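Local coordinates for protein cellulase (Bacteroides salanitronis, PDB 6WQY) that probably hydrolyses internal beta-1,4-glucosidic bonds in cellulose and related polysaccharides, as a broad-specificity GH5_4 endoglucanase whose catalytic TIM-barrel domain is contained in this chain, at residues 89-94 against 142-147; 123-128 against 178-183; 128-133 against 197-202; 134-139 against 189-194; 172-177 against 249-254. All coordinates share one frame; numbering follows the deposited sequence. Where two conformers were deposited one is given.

Contact 1. Residues 89-94 against 142-147; sequences PDYTID and NSAVKA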
# COMPACT_ATOMS: atom_id res chain seq x y z
N PRO A 89 2.57 19.56 21.92
CA PRO A 89 2.68 18.11 22.07
C PRO A 89 1.46 17.33 21.59
O PRO A 89 1.50 16.10 21.54
CB PRO A 89 2.82 17.94 23.59
CG PRO A 89 1.98 19.05 24.13
CD PRO A 89 2.21 20.22 23.19
N ASP A 90 0.37 18.02 21.26
CA ASP A 90 -0.86 17.31 20.96
C ASP A 90 -0.94 16.82 19.52
O ASP A 90 -1.59 15.81 19.26
CB ASP A 90 -2.06 18.20 21.27
CG ASP A 90 -2.13 18.58 22.74
OD1 ASP A 90 -2.07 17.67 23.59
OD2 ASP A 90 -2.23 19.79 23.03
N TYR A 91 -0.29 17.51 18.59
CA TYR A 91 -0.35 17.15 17.18
C TYR A 91 -1.80 16.87 16.76
O TYR A 91 -2.11 15.85 16.15
CB TYR A 91 0.55 15.95 16.89
CG TYR A 91 2.00 16.17 17.24
CD1 TYR A 91 2.81 16.93 16.42
CD2 TYR A 91 2.56 15.61 18.38
CE1 TYR A 91 4.16 17.12 16.71
CE2 TYR A 91 3.90 15.78 18.68
CZ TYR A 91 4.69 16.54 17.84
OH TYR A 91 6.03 16.71 18.15
N THR A 92 -2.68 17.82 17.06
CA THR A 92 -4.10 17.60 16.85
C THR A 92 -4.42 17.58 15.37
O THR A 92 -4.02 18.49 14.62
CB THR A 92 -4.90 18.71 17.54
OG1 THR A 92 -4.61 18.67 18.93
CG2 THR A 92 -6.39 18.54 17.30
N ILE A 93 -5.15 16.56 14.94
CA ILE A 93 -5.55 16.46 13.54
C ILE A 93 -6.83 17.26 13.31
O ILE A 93 -7.80 17.15 14.07
CB ILE A 93 -5.77 14.99 13.13
CG1 ILE A 93 -4.49 14.18 13.31
CG2 ILE A 93 -6.26 14.91 11.68
CD1 ILE A 93 -4.65 12.70 13.09
N ASP A 94 -6.84 18.08 12.25
CA ASP A 94 -8.03 18.86 11.91
C ASP A 94 -9.25 17.94 11.78
O ASP A 94 -9.22 16.95 11.05
CB ASP A 94 -7.80 19.58 10.58
CG ASP A 94 -9.06 20.24 10.07
OD1 ASP A 94 -9.41 21.31 10.61
OD2 ASP A 94 -9.69 19.68 9.13
N ASN A 142 14.40 12.05 16.64
CA ASN A 142 13.74 10.75 16.73
C ASN A 142 12.60 10.80 17.74
O ASN A 142 11.50 10.30 17.48
CB ASN A 142 14.77 9.68 17.09
CG ASN A 142 14.28 8.27 16.82
OD1 ASN A 142 13.40 8.04 16.00
ND2 ASN A 142 14.89 7.30 17.49
N SER A 143 12.82 11.43 18.89
CA SER A 143 11.77 11.53 19.89
C SER A 143 10.57 12.32 19.37
O SER A 143 9.42 11.94 19.63
CB SER A 143 12.32 12.17 21.16
OG SER A 143 13.21 11.28 21.81
N ALA A 144 10.82 13.43 18.66
CA ALA A 144 9.72 14.23 18.13
C ALA A 144 8.93 13.48 17.06
O ALA A 144 7.71 13.61 16.99
CB ALA A 144 10.27 15.55 17.57
N VAL A 145 9.62 12.75 16.18
CA VAL A 145 8.93 11.95 15.17
C VAL A 145 8.05 10.92 15.85
O VAL A 145 6.88 10.75 15.48
CB VAL A 145 9.92 11.29 14.21
CG1 VAL A 145 9.17 10.36 13.27
CG2 VAL A 145 10.70 12.33 13.42
N LYS A 146 8.60 10.21 16.83
CA LYS A 146 7.82 9.21 17.53
C LYS A 146 6.63 9.83 18.25
O LYS A 146 5.53 9.25 18.26
CB LYS A 146 8.70 8.45 18.51
CG LYS A 146 9.73 7.54 17.84
CD LYS A 146 10.64 6.92 18.87
CE LYS A 146 11.65 5.97 18.26
NZ LYS A 146 12.58 5.41 19.28
N ALA A 147 6.81 10.99 18.86
CA ALA A 147 5.71 11.63 19.57
C ALA A 147 4.58 11.98 18.60
O ALA A 147 3.40 11.79 18.91
CB ALA A 147 6.19 12.89 20.28

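Contact 2. Residues 123-128 against 178-183; sequences GANSQY and GSWGWG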
# COMPACT_ATOMS: atom_id res chain seq x y z
N GLY A 123 5.78 11.22 4.82
CA GLY A 123 7.08 10.60 4.80
C GLY A 123 7.83 10.73 3.50
O GLY A 123 8.89 10.10 3.36
N ALA A 124 7.36 11.51 2.53
CA ALA A 124 8.01 11.54 1.23
C ALA A 124 9.42 12.09 1.34
O ALA A 124 9.63 13.24 1.76
CB ALA A 124 7.20 12.36 0.24
N ASN A 125 10.40 11.26 0.98
CA ASN A 125 11.79 11.67 0.78
C ASN A 125 12.45 12.22 2.04
O ASN A 125 13.49 12.87 1.95
CB ASN A 125 11.92 12.69 -0.35
CG ASN A 125 11.21 12.25 -1.60
OD1 ASN A 125 11.17 11.05 -1.92
ND2 ASN A 125 10.59 13.20 -2.29
N SER A 126 11.88 11.96 3.21
CA SER A 126 12.42 12.49 4.45
C SER A 126 12.41 14.02 4.48
O SER A 126 13.15 14.63 5.25
CB SER A 126 13.84 11.98 4.70
OG SER A 126 14.14 11.86 6.08
N GLN A 127 11.56 14.66 3.67
CA GLN A 127 11.61 16.12 3.55
C GLN A 127 10.59 16.84 4.42
O GLN A 127 10.64 18.08 4.48
CB GLN A 127 11.51 16.55 2.07
CG GLN A 127 10.14 16.43 1.46
CD GLN A 127 10.14 16.76 -0.04
OE1 GLN A 127 10.24 15.87 -0.89
NE2 GLN A 127 10.05 18.04 -0.36
N TYR A 128 9.73 16.12 5.13
CA TYR A 128 8.75 16.72 6.03
C TYR A 128 8.99 16.21 7.46
O TYR A 128 10.11 15.80 7.79
CB TYR A 128 7.32 16.45 5.54
CG TYR A 128 7.09 16.84 4.10
CD1 TYR A 128 7.10 18.17 3.71
CD2 TYR A 128 6.87 15.89 3.13
CE1 TYR A 128 6.88 18.53 2.39
CE2 TYR A 128 6.65 16.24 1.81
CZ TYR A 128 6.66 17.56 1.45
OH TYR A 128 6.45 17.90 0.13
N GLY A 178 16.04 10.09 1.41
CA GLY A 178 16.18 10.93 0.24
C GLY A 178 16.77 10.20 -0.94
O GLY A 178 16.46 10.53 -2.09
N SER A 179 17.59 9.17 -0.68
CA SER A 179 18.28 8.45 -1.73
C SER A 179 17.61 7.15 -2.12
O SER A 179 18.23 6.33 -2.83
CB SER A 179 19.73 8.19 -1.32
OG SER A 179 20.46 9.40 -1.30
N TRP A 180 16.37 6.92 -1.70
CA TRP A 180 15.54 5.87 -2.29
C TRP A 180 16.14 4.48 -2.10
O TRP A 180 15.94 3.59 -2.94
CB TRP A 180 15.20 6.18 -3.75
CG TRP A 180 14.18 7.26 -3.89
CD1 TRP A 180 14.40 8.60 -4.04
CD2 TRP A 180 12.78 7.08 -3.88
NE1 TRP A 180 13.20 9.26 -4.13
CE2 TRP A 180 12.19 8.34 -4.04
CE3 TRP A 180 11.96 5.96 -3.77
CZ2 TRP A 180 10.81 8.51 -4.09
CZ3 TRP A 180 10.59 6.13 -3.83
CH2 TRP A 180 10.04 7.39 -3.98
N GLY A 181 16.82 4.26 -0.99
CA GLY A 181 17.42 2.98 -0.68
C GLY A 181 18.90 2.88 -0.95
O GLY A 181 19.52 1.88 -0.56
N TRP A 182 19.48 3.88 -1.59
CA TRP A 182 20.89 3.88 -1.96
C TRP A 182 21.56 5.10 -1.34
O TRP A 182 22.28 5.84 -2.01
CB TRP A 182 21.01 3.87 -3.48
CG TRP A 182 20.40 2.64 -4.02
CD1 TRP A 182 19.13 2.49 -4.49
CD2 TRP A 182 21.00 1.35 -4.08
NE1 TRP A 182 18.91 1.18 -4.87
CE2 TRP A 182 20.05 0.46 -4.62
CE3 TRP A 182 22.26 0.86 -3.74
CZ2 TRP A 182 20.32 -0.89 -4.83
CZ3 TRP A 182 22.54 -0.48 -3.95
CH2 TRP A 182 21.57 -1.34 -4.49
N GLY A 183 21.29 5.30 -0.05
CA GLY A 183 21.86 6.40 0.70
C GLY A 183 22.62 5.92 1.92
O GLY A 183 23.29 4.88 1.89

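Contact 3. Residues 128-133 against 197-202; sequences YWLDIK and NEWNQV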
# COMPACT_ATOMS: atom_id res chain seq x y z
N TYR A 128 9.73 16.12 5.13
CA TYR A 128 8.75 16.72 6.03
C TYR A 128 8.99 16.21 7.46
O TYR A 128 10.11 15.80 7.79
CB TYR A 128 7.32 16.45 5.54
CG TYR A 128 7.09 16.84 4.10
CD1 TYR A 128 7.10 18.17 3.71
CD2 TYR A 128 6.87 15.89 3.13
CE1 TYR A 128 6.88 18.53 2.39
CE2 TYR A 128 6.65 16.24 1.81
CZ TYR A 128 6.66 17.56 1.45
OH TYR A 128 6.45 17.90 0.13
N TRP A 129 7.97 16.20 8.32
CA TRP A 129 8.21 15.89 9.73
C TRP A 129 8.69 14.46 9.93
O TRP A 129 9.44 14.19 10.88
CB TRP A 129 6.94 16.13 10.57
CG TRP A 129 5.79 15.21 10.26
CD1 TRP A 129 4.79 15.42 9.36
CD2 TRP A 129 5.52 13.93 10.86
NE1 TRP A 129 3.93 14.36 9.35
CE2 TRP A 129 4.34 13.43 10.27
CE3 TRP A 129 6.15 13.16 11.85
CZ2 TRP A 129 3.79 12.21 10.62
CZ3 TRP A 129 5.59 11.95 12.20
CH2 TRP A 129 4.42 11.48 11.58
N LEU A 130 8.25 13.53 9.10
CA LEU A 130 8.55 12.11 9.25
C LEU A 130 9.90 11.91 8.57
O LEU A 130 9.97 11.62 7.38
CB LEU A 130 7.40 11.32 8.65
CG LEU A 130 7.40 9.81 8.79
CD1 LEU A 130 7.57 9.33 10.21
CD2 LEU A 130 6.09 9.30 8.21
N ASP A 131 10.99 12.11 9.34
CA ASP A 131 12.33 12.38 8.82
C ASP A 131 13.35 11.37 9.34
O ASP A 131 13.98 11.57 10.38
CB ASP A 131 12.69 13.81 9.26
CG ASP A 131 14.09 14.24 8.87
OD1 ASP A 131 14.81 13.52 8.15
OD2 ASP A 131 14.50 15.33 9.36
N ILE A 132 13.51 10.27 8.59
CA ILE A 132 14.39 9.18 9.01
C ILE A 132 15.85 9.61 9.00
O ILE A 132 16.65 9.15 9.82
CB ILE A 132 14.15 7.94 8.13
CG1 ILE A 132 14.92 6.71 8.63
CG2 ILE A 132 14.54 8.21 6.67
CD1 ILE A 132 14.35 6.11 9.90
N LYS A 133 16.24 10.47 8.06
CA LYS A 133 17.65 10.83 7.95
C LYS A 133 18.14 11.48 9.23
O LYS A 133 19.16 11.07 9.81
CB LYS A 133 17.89 11.76 6.76
CG LYS A 133 19.38 11.96 6.49
CD LYS A 133 19.68 12.77 5.22
CE LYS A 133 19.23 14.22 5.36
NZ LYS A 133 19.48 15.03 4.13
N ASN A 197 12.33 0.36 12.34
CA ASN A 197 11.74 -0.70 13.15
C ASN A 197 11.19 -0.15 14.47
O ASN A 197 10.13 -0.60 14.93
CB ASN A 197 12.75 -1.82 13.39
CG ASN A 197 12.98 -2.68 12.14
OD1 ASN A 197 12.04 -3.00 11.42
ND2 ASN A 197 14.22 -3.06 11.90
N GLU A 198 11.89 0.81 15.08
CA GLU A 198 11.39 1.46 16.29
C GLU A 198 10.09 2.20 16.02
O GLU A 198 9.16 2.16 16.84
CB GLU A 198 12.43 2.45 16.83
CG GLU A 198 13.70 1.84 17.36
CD GLU A 198 14.80 2.85 17.72
OE1 GLU A 198 14.55 4.09 17.77
OE2 GLU A 198 15.95 2.40 17.96
N TRP A 199 10.01 2.91 14.89
CA TRP A 199 8.80 3.65 14.56
C TRP A 199 7.61 2.72 14.39
O TRP A 199 6.50 3.02 14.85
CB TRP A 199 9.00 4.43 13.27
CG TRP A 199 9.94 5.61 13.37
CD1 TRP A 199 10.57 6.09 14.47
CD2 TRP A 199 10.32 6.44 12.28
NE1 TRP A 199 11.32 7.20 14.12
CE2 TRP A 199 11.19 7.42 12.77
CE3 TRP A 199 10.00 6.45 10.92
CZ2 TRP A 199 11.75 8.41 11.95
CZ3 TRP A 199 10.56 7.41 10.11
CH2 TRP A 199 11.41 8.38 10.63
N ASN A 200 7.82 1.57 13.73
CA ASN A 200 6.72 0.63 13.59
C ASN A 200 6.25 0.14 14.95
O ASN A 200 5.04 -0.06 15.16
CB ASN A 200 7.13 -0.54 12.69
CG ASN A 200 7.10 -0.17 11.22
OD1 ASN A 200 6.38 0.73 10.79
ND2 ASN A 200 7.88 -0.91 10.42
N GLN A 201 7.18 -0.08 15.88
CA GLN A 201 6.79 -0.49 17.23
C GLN A 201 5.98 0.60 17.93
O GLN A 201 5.00 0.30 18.63
CB GLN A 201 8.03 -0.83 18.06
CG GLN A 201 7.70 -1.43 19.42
CD GLN A 201 7.13 -2.82 19.29
OE1 GLN A 201 7.84 -3.76 18.93
NE2 GLN A 201 5.83 -2.96 19.53
N VAL A 202 6.38 1.86 17.77
CA VAL A 202 5.62 2.97 18.35
C VAL A 202 4.20 2.99 17.83
O VAL A 202 3.24 3.20 18.59
CB VAL A 202 6.36 4.30 18.08
CG1 VAL A 202 5.45 5.49 18.37
CG2 VAL A 202 7.64 4.39 18.91

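Contact 4. Residues 134-139 against 189-194; sequences DAATDE and GGRQYA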
# COMPACT_ATOMS: atom_id res chain seq x y z
N ASP A 134 17.41 12.48 9.72
CA ASP A 134 17.82 13.19 10.92
C ASP A 134 17.43 12.45 12.19
O ASP A 134 18.13 12.57 13.20
CB ASP A 134 17.24 14.60 10.91
CG ASP A 134 17.77 15.43 9.76
OD1 ASP A 134 19.01 15.50 9.58
OD2 ASP A 134 16.94 15.99 9.01
N ALA A 135 16.36 11.66 12.16
CA ALA A 135 16.03 10.87 13.34
C ALA A 135 17.14 9.88 13.66
O ALA A 135 17.38 9.58 14.84
CB ALA A 135 14.73 10.10 13.13
N ALA A 136 17.85 9.39 12.65
CA ALA A 136 18.90 8.42 12.88
C ALA A 136 20.18 9.05 13.40
O ALA A 136 21.06 8.32 13.86
CB ALA A 136 19.20 7.66 11.57
N THR A 137 20.33 10.38 13.33
CA THR A 137 21.51 11.05 13.86
C THR A 137 21.22 11.91 15.08
O THR A 137 22.15 12.31 15.75
CB THR A 137 22.21 11.90 12.79
OG1 THR A 137 21.33 12.92 12.32
CG2 THR A 137 22.69 11.06 11.62
N ASP A 138 19.97 12.23 15.38
CA ASP A 138 19.63 13.18 16.43
C ASP A 138 18.49 12.61 17.25
O ASP A 138 17.36 12.54 16.78
CB ASP A 138 19.25 14.53 15.81
CG ASP A 138 19.03 15.61 16.84
OD1 ASP A 138 18.81 15.29 18.02
OD2 ASP A 138 19.11 16.80 16.46
N GLU A 139 18.79 12.23 18.49
CA GLU A 139 17.79 11.63 19.36
C GLU A 139 16.61 12.56 19.61
O GLU A 139 15.49 12.09 19.83
CB GLU A 139 18.42 11.23 20.69
CG GLU A 139 18.96 12.39 21.49
CD GLU A 139 19.78 11.93 22.69
OE1 GLU A 139 19.84 10.71 22.93
OE2 GLU A 139 20.34 12.79 23.37
N GLY A 189 25.83 1.42 9.31
CA GLY A 189 25.86 0.37 10.30
C GLY A 189 24.51 -0.17 10.71
O GLY A 189 24.44 -1.02 11.60
N GLY A 190 23.44 0.30 10.08
CA GLY A 190 22.11 -0.20 10.35
C GLY A 190 21.22 0.73 11.12
O GLY A 190 20.09 0.34 11.44
N ARG A 191 21.66 1.95 11.43
CA ARG A 191 20.86 2.81 12.31
C ARG A 191 19.52 3.17 11.69
O ARG A 191 18.49 3.10 12.36
CB ARG A 191 21.64 4.06 12.70
CG ARG A 191 20.90 4.94 13.68
CD ARG A 191 20.51 4.23 14.97
NE ARG A 191 19.77 5.11 15.86
CZ ARG A 191 18.83 4.70 16.70
NH1 ARG A 191 18.50 3.41 16.78
NH2 ARG A 191 18.19 5.59 17.45
N GLN A 192 19.51 3.62 10.44
CA GLN A 192 18.24 3.97 9.83
C GLN A 192 17.29 2.78 9.84
O GLN A 192 16.09 2.94 10.11
CB GLN A 192 18.41 4.50 8.42
CG GLN A 192 18.98 5.90 8.35
CD GLN A 192 19.05 6.39 6.91
OE1 GLN A 192 18.36 5.84 6.04
NE2 GLN A 192 19.86 7.38 6.64
N TYR A 193 17.77 1.56 9.52
CA TYR A 193 16.87 0.41 9.55
C TYR A 193 16.31 0.21 10.95
O TYR A 193 15.12 -0.12 11.12
CB TYR A 193 17.58 -0.86 9.11
CG TYR A 193 18.14 -0.82 7.70
CD1 TYR A 193 17.42 -0.28 6.66
CD2 TYR A 193 19.40 -1.31 7.43
CE1 TYR A 193 17.95 -0.22 5.38
CE2 TYR A 193 19.95 -1.27 6.16
CZ TYR A 193 19.21 -0.72 5.13
OH TYR A 193 19.70 -0.63 3.85
N ALA A 194 17.14 0.40 11.97
CA ALA A 194 16.70 0.22 13.34
C ALA A 194 15.67 1.27 13.73
O ALA A 194 14.69 0.96 14.41
CB ALA A 194 17.90 0.27 14.30
O HOH W 1 18.77 8.30 16.82

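Contact 5. Residues 172-177 against 249-254; sequences MNEIHD and AVHFYD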
# COMPACT_ATOMS: atom_id res chain seq x y z
N MET A 172 2.87 3.69 7.88
CA MET A 172 3.47 4.72 7.03
C MET A 172 3.72 4.07 5.68
O MET A 172 3.40 2.89 5.47
CB MET A 172 4.71 5.33 7.66
CG MET A 172 5.82 4.39 7.94
SD MET A 172 6.94 5.04 9.22
CE MET A 172 6.02 4.55 10.68
N ASN A 173 4.26 4.87 4.75
CA ASN A 173 4.34 4.49 3.34
C ASN A 173 5.76 4.05 2.95
O ASN A 173 6.14 2.91 3.25
CB ASN A 173 3.78 5.62 2.47
CG ASN A 173 3.78 5.25 1.02
OD1 ASN A 173 3.44 4.12 0.67
ND2 ASN A 173 4.19 6.17 0.15
N GLU A 174 6.53 4.94 2.31
CA GLU A 174 7.84 4.62 1.74
C GLU A 174 8.88 5.48 2.44
O GLU A 174 9.03 6.66 2.14
CB GLU A 174 7.85 4.88 0.23
CG GLU A 174 6.98 3.93 -0.54
CD GLU A 174 7.00 4.13 -2.04
OE1 GLU A 174 7.48 5.19 -2.51
OE2 GLU A 174 6.56 3.21 -2.79
N ILE A 175 9.57 4.89 3.39
CA ILE A 175 10.51 5.62 4.23
C ILE A 175 11.93 5.43 3.70
O ILE A 175 12.42 4.30 3.56
CB ILE A 175 10.39 5.14 5.69
CG1 ILE A 175 8.97 5.39 6.22
CG2 ILE A 175 11.45 5.80 6.56
CD1 ILE A 175 8.48 6.83 6.15
N HIS A 176 12.57 6.56 3.39
CA HIS A 176 13.96 6.57 2.96
C HIS A 176 14.53 7.96 3.24
O HIS A 176 13.78 8.94 3.40
CB HIS A 176 14.12 6.21 1.48
CG HIS A 176 13.51 7.20 0.56
ND1 HIS A 176 14.25 8.17 -0.08
CD2 HIS A 176 12.23 7.39 0.19
CE1 HIS A 176 13.45 8.91 -0.81
NE2 HIS A 176 12.21 8.46 -0.67
N ASP A 177 15.85 8.04 3.25
CA ASP A 177 16.52 9.27 3.66
C ASP A 177 16.67 10.31 2.57
O ASP A 177 17.32 11.33 2.81
CB ASP A 177 17.89 8.94 4.28
CG ASP A 177 18.92 8.42 3.29
OD1 ASP A 177 18.65 8.34 2.07
OD2 ASP A 177 20.03 8.15 3.77
N ALA A 249 4.33 -4.95 4.85
CA ALA A 249 3.96 -4.25 3.62
C ALA A 249 5.19 -4.05 2.74
O ALA A 249 6.19 -3.52 3.21
CB ALA A 249 3.37 -2.88 3.97
N VAL A 250 5.09 -4.45 1.46
CA VAL A 250 6.11 -4.15 0.46
C VAL A 250 5.42 -3.56 -0.77
O VAL A 250 4.23 -3.73 -0.98
CB VAL A 250 6.97 -5.37 0.06
CG1 VAL A 250 7.76 -5.87 1.26
CG2 VAL A 250 6.12 -6.47 -0.53
N HIS A 251 6.20 -2.87 -1.60
CA HIS A 251 5.73 -2.39 -2.90
C HIS A 251 6.56 -3.06 -3.98
O HIS A 251 7.73 -3.38 -3.77
CB HIS A 251 5.83 -0.86 -3.02
CG HIS A 251 4.95 -0.13 -2.05
ND1 HIS A 251 4.96 1.24 -1.90
CD2 HIS A 251 4.01 -0.59 -1.19
CE1 HIS A 251 4.06 1.59 -0.99
NE2 HIS A 251 3.47 0.51 -0.54
N PHE A 252 5.95 -3.28 -5.15
CA PHE A 252 6.61 -4.02 -6.22
C PHE A 252 6.21 -3.46 -7.57
O PHE A 252 5.09 -3.71 -8.03
CB PHE A 252 6.29 -5.51 -6.16
CG PHE A 252 7.00 -6.31 -7.21
CD1 PHE A 252 8.32 -6.69 -7.04
CD2 PHE A 252 6.35 -6.68 -8.38
CE1 PHE A 252 8.98 -7.43 -8.00
CE2 PHE A 252 7.01 -7.42 -9.35
CZ PHE A 252 8.32 -7.79 -9.15
N TYR A 253 7.14 -2.77 -8.21
CA TYR A 253 6.95 -2.21 -9.54
C TYR A 253 8.00 -2.71 -10.53
O TYR A 253 8.10 -2.19 -11.65
CB TYR A 253 7.00 -0.69 -9.50
CG TYR A 253 5.85 -0.00 -8.79
CD1 TYR A 253 4.63 0.14 -9.43
CD2 TYR A 253 6.00 0.56 -7.53
CE1 TYR A 253 3.59 0.82 -8.84
CE2 TYR A 253 4.96 1.23 -6.92
CZ TYR A 253 3.75 1.37 -7.58
OH TYR A 253 2.70 2.10 -7.08
N ASP A 254 8.79 -3.71 -10.15
CA ASP A 254 9.93 -4.07 -10.98
C ASP A 254 9.47 -4.57 -12.35
O ASP A 254 8.57 -5.41 -12.42
CB ASP A 254 10.74 -5.21 -10.35
CG ASP A 254 11.41 -4.84 -9.05
OD1 ASP A 254 11.40 -3.65 -8.64
OD2 ASP A 254 12.01 -5.79 -8.44

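Contact 1. Residues 89-94 against 142-147
At Tyr91 the backbone takes a positive phi (47°), and the bend carries the loop 89-94 past residues 142-147 of helix 139-159, where Ala144 and Ala147 lie one turn apart. Tyr91 is the residue of the loop that meets this helix segment. Its CG lies anti to its own carbonyl carbon (chi1 -58°), which sends the ring out from the loop toward the helix. The ring meets the helix obliquely. CE2 comes to 4.0 Å from Ala147 CB, and 3.9 Å from Ala147 C. Next to it, CD2 lies 3.9 Å from Ala147 O. The hydroxyl OH reaches farther back along the helix, to 3.7 Å from Ala144 O, which is van der Waals proximity and not a hydrogen bond.

In the beta/alpha-barrel the loop follows strand 74-77 and leads to helix 95-110, while helix 139-159 belongs to the next beta-alpha step. The contact thus joins consecutive steps of the barrel wall at the protein surface. The same ring also touches Gln148 and Ala151 farther along the helix. Gln155 ties down the loop backbone, with NE2 on Tyr91 O and OE1 on Ile93 N. With an alanine here the ring would be gone, Ala147 CB would probably lose its aromatic neighbour, and a gap would be likely to open between loop and helix. The methyl of Ala144 is only loosely approached, 4.4 Å from Tyr91 OH.

Contact 2. Residues 123-128 against 178-183
Asn125 reaches across to Trp180 with its amide oxygen. CB serves as a lead-in: CG stands anti to the carbonyl carbon (chi1 -50°), and the amide then swings toward the indole. OD1 approaches the indole obliquely, 3.4 Å from Trp180 CZ2. It is also 3.5 Å from Trp180 NE1, but the angle is too poor for a hydrogen bond. The amide and indole planes are 58° apart. The polar partner of OD1 is His176 NE2, through a weak hydrogen bond.

These loops follow strands 114-118 and 167-170 of the TIM barrel, at the C-terminal strand ends where family 5 enzymes have their cleft. Ser179 to Trp182 form a type I' beta turn that carries Trp180.

At the far tip, Asn125 ND2 donates to Gln127 OE1 at 3.0 Å, nearly in line with the acceptor carbonyl, and this holds the amide's rotation. If a leucine stood here, Gln127 OE1 and His176 NE2 would probably each be left without this partner. On the backbone, Asn125 O packs 3.7 Å from Gly178 CA. Gly178 has a positive phi (118°), and a CB there would jam against the preceding carbonyl oxygen.

Contact 3. Residues 128-133 against 197-202
Trp199 slots its six-membered ring between Leu130 and Ile132, and two CH-pi contacts hold opposite faces of it. Leu130 CD1 is 4.0 Å from the ring centroid on one face, 29° off the normal. Ile132 CD1, in one of two modelled conformers, is 4.0 Å from the same Trp199 centroid on the other face, 20° off the normal. Leu130 CG is anti to its backbone N (chi1 -174°), and this brings CD1 over the indole. The leucine lies between two tryptophans, since its CB packs over the centre of the Trp129 ring.

Apolar contacts add to this. Leu130 CD1 is 3.6 Å from Trp199 CZ3, and Ile132 CB is 3.7 Å from Trp199 CH2. The rim of the indole meets backbone. Trp199 CH2 lies 3.5 Å from Ile132 N, and 3.8 Å from Asp131 C, which is close to the ring plane. Leu130 is the centre of an inverse gamma turn, which shapes the chain around the ring.

In the TIM barrel this is a buried junction. The loop after strand 114-118, with the start of the short helix 132-135, packs on helix 191-209. Val145 of helix 139-159 also touches both Leu130 and Trp199.

Polar groups are satisfied at the margins. Trp199 NE1 is hydrogen-bonded to Asn142 OD1. Asp131 is the N-cap of helix 132-135: its OD1 takes the N-H of Asp134 and is also bonded to Ser126 OG. The Asp131 side chain is about 4 Å from a bound magnesium ion.

Contact 4. Residues 134-139 against 189-194
Ala136 packs against Arg191 and Gln192 where helix 191-209, which follows the fourth strand of the TIM barrel, begins. Segment 134-139 runs on from the short helix that starts at Ile132 into the turn before helix 139-159. The closest backbones are those of Ala136 and Gln192, with CA atoms 5.4 Å apart.

Gly190 holds the N-cap position of the second segment. Asp188, two residues earlier, supports this end, with OD1 on Gly190 N and OD2 on Gln192 N.

Arg191 comes next. Its CG is anti to the backbone N (chi1 -177°), and the chain bends at chi2 (57°). This lays CG against Ala136, 3.4 Å from Ala136 O and 3.8 Å from Ala136 CB. The guanidinium carries two polar links. NH2 donates to a water at 2.8 Å, and that water donates to Ala135 O at 2.7 Å, so the arginine is tied through one water to the backbone at Ala135. NH1 forms a salt bridge with Glu198 OE2, two turns onward along the same helix.

Gln192 follows with an extended chain. Its CG is 3.7 Å from Ala136 CB, so the alanine methyl sits against the CG atoms of both residues. The amide is gripped at both ends, OE1 by Tyr224 OH and NE2 by Asp177 OD2. Tyr193 faces elsewhere, meeting Tyr224 edge-to-face. At Ala194 the helix closes its first turn, with Ala194 N donating to Gly190 O at 3.0 Å.

Contact 5. Residues 172-177 against 249-254
His251 donates its ND1 proton to Glu174 OE2 across 2.7 Å, and the bond is nearly straight at 162°. The acceptor lies close to the imidazole plane, at the ring edge. The oxygen uses its anti lone pair, the one turned away from OE1. Carboxylate and ring planes are 50° apart. At the neighbouring edge atom, His251 CE1 comes to 3.1 Å from Asn173 OD1, also close to the ring plane. Glu174 CG lies 3.6 Å from His251 ND1, so the glutamate chain crosses the histidine obliquely with its CG packed beside ND1.

The backbones stay apart, with CA atoms of Glu174 and His251 at 8.7 Å. Side chains bridge that gap. Glu174 has CG anti to the carbonyl carbon (chi1 -69°) and is extended beyond it, which carries the carboxylate to the histidine.

Farther out, Asn173 OD1 takes a hydrogen bond from Arg76 NH2. Thr226 touches both Glu174 and His251, and Trp180 packs on Glu174. Glu309, on strand 305-310, touches Asn173, Glu174 and His251, and its OE1 is bonded to Tyr253 OH.

The Asn-Glu pair just after strand 167-170 and the glutamate on strand 305-310 match the active-site positions of family 5 glycosidases. By that likeness Glu174 is probably the acid/base and Glu309 the nucleophile. The histidine bond helps to hold the rotation of the Glu174 carboxylate and occupies the anti side of OE2. It thus leaves the syn lone pairs of both carboxylate oxygens out of this bond.

Contacts 3 and 4 lie 9 Å apart between centres and use the same two helices. Glu198 ties three of the sites together, through salt bridges to Arg191 of contact 4 and Lys146 of contact 1. Contact 1 is peripheral, a surface contact whose centre is 23 Å from that of the chain and 11 Å from that of contact 3. Contact 5 lies deepest, its centre about 8 Å from that of the chain, at the probable catalytic centre. The centres of contacts 2 and 5 are 11 Å apart, and Trp180 CZ3 comes to 3.5 Å from Glu174 OE1. Contact 3 backs this region, with Trp199 CE3 3.8 Å from Met172 SD. Gln192 NE2 to Asp177 OD2, 3.0 Å, joins contact 4 to contact 5.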